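PDB 4JMF: probable chaperone from Pseudomonas aeruginosa, which probably acts as a type III secretion chaperone of the CesT family, binding an effector protein before its export. Local coordinates for residues P74-D79 with R85-R90. Sequence-based numbering, arbitrary orientation.
Sequences PILGRD and RLLWNR
Arg85 lays its aliphatic stem across the extended chain of Arg78, CG coming 3.6 Å from Arg78 CD. The Arg85 chain then bends at chi3 (72°), carrying its head toward Leu76, where NH2 stands 3.6 Å from Leu76 CD2. The two guanidinium planes are almost perpendicular, and the charged groups part to different acceptors: Arg85 NH1 bonds to the carbonyl oxygens of Glu54 and Gln56, Arg78 NE to that of Gly83. On the same face of the sheet Leu76, with CG anti to the backbone N (chi1 -177°), packs CD1 on the Leu86 carbonyl, 3.5 Å from Leu86 O. Its CB meets Leu87 CD1 at 4.0 Å, and Leu87 also packs on Pro74, both against Leu108 and Ala111 of helix 98-114.

Ile75, Trp88 and Leu86 point to the opposite face; the first two lie side by side. Ile75 CB sits over the indole face, offset toward the rim, 3.8 Å from the five-membered ring's centroid, a CH-pi contact. Backbone pairs Ile75-Trp88 and Gly77-Leu86 each exchange two hydrogen bonds, the straightest from Gly77 N to Leu86 O (3.0 Å, 176°).

In this antiparallel hairpin strand 75-78 is outermost in the chain's sheet, and strand 85-92 pairs on its other side with strand 46-53. The indole N-H bonds to Asn65 O of the second subunit, whose Phe67 meets Trp88 edge-to-face and packs on Leu86, so the Ile75-Trp88 face serves the dimer interface, while Leu76 and Leu87 pack within their own subunit.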
loop_
_atom_site.group_PDB
_atom_site.type_symbol
_atom_site.label_atom_id
_atom_site.label_comp_id
_atom_site.label_asym_id
_atom_site.label_seq_id
_atom_site.Cartn_x
_atom_site.Cartn_y
_atom_site.Cartn_z
ATOM N N PRO B 74 -4.986 1.354 4.921
ATOM C CA PRO B 74 -3.631 1.598 5.422
ATOM C C PRO B 74 -2.956 0.344 5.965
ATOM O O PRO B 74 -3.594 -0.687 6.206
ATOM C CB PRO B 74 -3.849 2.617 6.549
ATOM C CG PRO B 74 -5.249 2.367 7.003
ATOM C CD PRO B 74 -6.026 1.861 5.831
ATOM N N ILE B 75 -1.647 0.462 6.158
ATOM C CA ILE B 75 -0.803 -0.636 6.577
ATOM C C ILE B 75 -0.253 -0.247 7.946
ATOM O O ILE B 75 -0.019 0.933 8.193
ATOM C CB ILE B 75 0.372 -0.771 5.591
ATOM C CG1 ILE B 75 -0.149 -0.921 4.167
ATOM C CG2 ILE B 75 1.306 -1.919 5.971
ATOM C CD1 ILE B 75 -1.102 -2.036 4.013
ATOM N N LEU B 76 -0.046 -1.215 8.838
ATOM C CA LEU B 76 0.516 -0.902 10.154
ATOM C C LEU B 76 1.897 -1.530 10.296
ATOM O O LEU B 76 2.031 -2.752 10.336
ATOM C CB LEU B 76 -0.404 -1.388 11.277
ATOM C CG LEU B 76 0.040 -1.053 12.702
ATOM C CD1 LEU B 76 0.342 0.430 12.796
ATOM C CD2 LEU B 76 -1.031 -1.416 13.702
ATOM N N GLY B 77 2.923 -0.693 10.360
ATOM C CA GLY B 77 4.289 -1.184 10.390
ATOM C C GLY B 77 5.075 -0.507 11.495
ATOM O O GLY B 77 4.527 0.290 12.273
ATOM N N ARG B 78 6.365 -0.799 11.579
ATOM C CA ARG B 78 7.121 -0.275 12.704
ATOM C C ARG B 78 8.587 -0.063 12.373
ATOM O O ARG B 78 9.248 -0.939 11.823
ATOM C CB ARG B 78 6.938 -1.199 13.908
ATOM C CG ARG B 78 7.700 -0.785 15.137
ATOM C CD ARG B 78 7.465 -1.796 16.235
ATOM N NE ARG B 78 7.768 -1.235 17.546
ATOM C CZ ARG B 78 7.568 -1.869 18.696
ATOM N NH1 ARG B 78 7.081 -3.106 18.701
ATOM N NH2 ARG B 78 7.858 -1.268 19.845
ATOM N N ASP B 79 9.082 1.129 12.678
ATOM C CA ASP B 79 10.481 1.448 12.457
ATOM C C ASP B 79 11.289 0.667 13.490
ATOM O O ASP B 79 11.120 0.873 14.690
ATOM C CB ASP B 79 10.677 2.961 12.627
ATOM C CG ASP B 79 12.108 3.351 12.832
ATOM O OD1 ASP B 79 13.017 2.692 12.278
ATOM O OD2 ASP B 79 12.329 4.333 13.567
ATOM N N ARG B 85 5.559 2.894 15.915
ATOM C CA ARG B 85 4.571 2.186 15.112
ATOM C C ARG B 85 3.755 3.186 14.293
ATOM O O ARG B 85 3.179 4.133 14.841
ATOM C CB ARG B 85 3.694 1.319 16.022
ATOM C CG ARG B 85 4.550 0.289 16.810
ATOM C CD ARG B 85 3.788 -0.500 17.869
ATOM N NE ARG B 85 2.865 -1.498 17.321
ATOM C CZ ARG B 85 1.556 -1.305 17.149
ATOM N NH1 ARG B 85 1.000 -0.138 17.456
ATOM N NH2 ARG B 85 0.791 -2.281 16.668
ATOM N N LEU B 86 3.725 2.984 12.978
ATOM C CA LEU B 86 3.113 3.959 12.067
ATOM C C LEU B 86 2.061 3.286 11.198
ATOM O O LEU B 86 2.332 2.255 10.557
ATOM C CB LEU B 86 4.177 4.611 11.177
ATOM C CG LEU B 86 5.383 5.306 11.819
ATOM C CD1 LEU B 86 6.275 5.918 10.747
ATOM C CD2 LEU B 86 4.951 6.382 12.813
ATOM N N LEU B 87 0.857 3.853 11.196
ATOM C CA LEU B 87 -0.219 3.416 10.304
ATOM C C LEU B 87 -0.133 4.327 9.072
ATOM O O LEU B 87 -0.110 5.542 9.218
ATOM C CB LEU B 87 -1.564 3.605 11.009
ATOM C CG LEU B 87 -2.842 3.157 10.320
ATOM C CD1 LEU B 87 -2.863 1.651 10.285
ATOM C CD2 LEU B 87 -4.065 3.690 11.064
ATOM N N TRP B 88 -0.061 3.759 7.870
ATOM C CA TRP B 88 0.255 4.567 6.694
ATOM C C TRP B 88 -0.413 4.067 5.440
ATOM O O TRP B 88 -0.737 2.877 5.314
ATOM C CB TRP B 88 1.768 4.596 6.448
ATOM C CG TRP B 88 2.355 3.237 6.160
ATOM C CD1 TRP B 88 2.747 2.303 7.082
ATOM C CD2 TRP B 88 2.614 2.659 4.871
ATOM N NE1 TRP B 88 3.246 1.186 6.448
ATOM C CE2 TRP B 88 3.170 1.376 5.090
ATOM C CE3 TRP B 88 2.434 3.100 3.551
ATOM C CZ2 TRP B 88 3.547 0.531 4.040
ATOM C CZ3 TRP B 88 2.813 2.258 2.504
ATOM C CH2 TRP B 88 3.366 0.986 2.758
ATOM N N ASN B 89 -0.610 4.982 4.494
ATOM C CA ASN B 89 -0.967 4.559 3.144
ATOM C C ASN B 89 -0.268 5.443 2.123
ATOM O O ASN B 89 0.408 6.406 2.499
ATOM C CB ASN B 89 -2.486 4.465 2.948
ATOM C CG ASN B 89 -3.199 5.789 3.165
ATOM O OD1 ASN B 89 -2.583 6.865 3.157
ATOM N ND2 ASN B 89 -4.517 5.716 3.346
ATOM N N ARG B 90 -0.370 5.101 0.844
ATOM C CA ARG B 90 0.361 5.852 -0.177
ATOM C C ARG B 90 -0.350 5.791 -1.517
ATOM O O ARG B 90 -0.907 4.750 -1.883
ATOM C CB ARG B 90 1.783 5.311 -0.332
ATOM C CG ARG B 90 2.560 5.992 -1.456
ATOM C CD ARG B 90 4.047 5.932 -1.201
ATOM N NE ARG B 90 4.452 4.570 -1.052
ATOM C CZ ARG B 90 5.501 4.143 -0.361
ATOM N NH1 ARG B 90 6.335 4.978 0.277
ATOM N NH2 ARG B 90 5.698 2.846 -0.328
#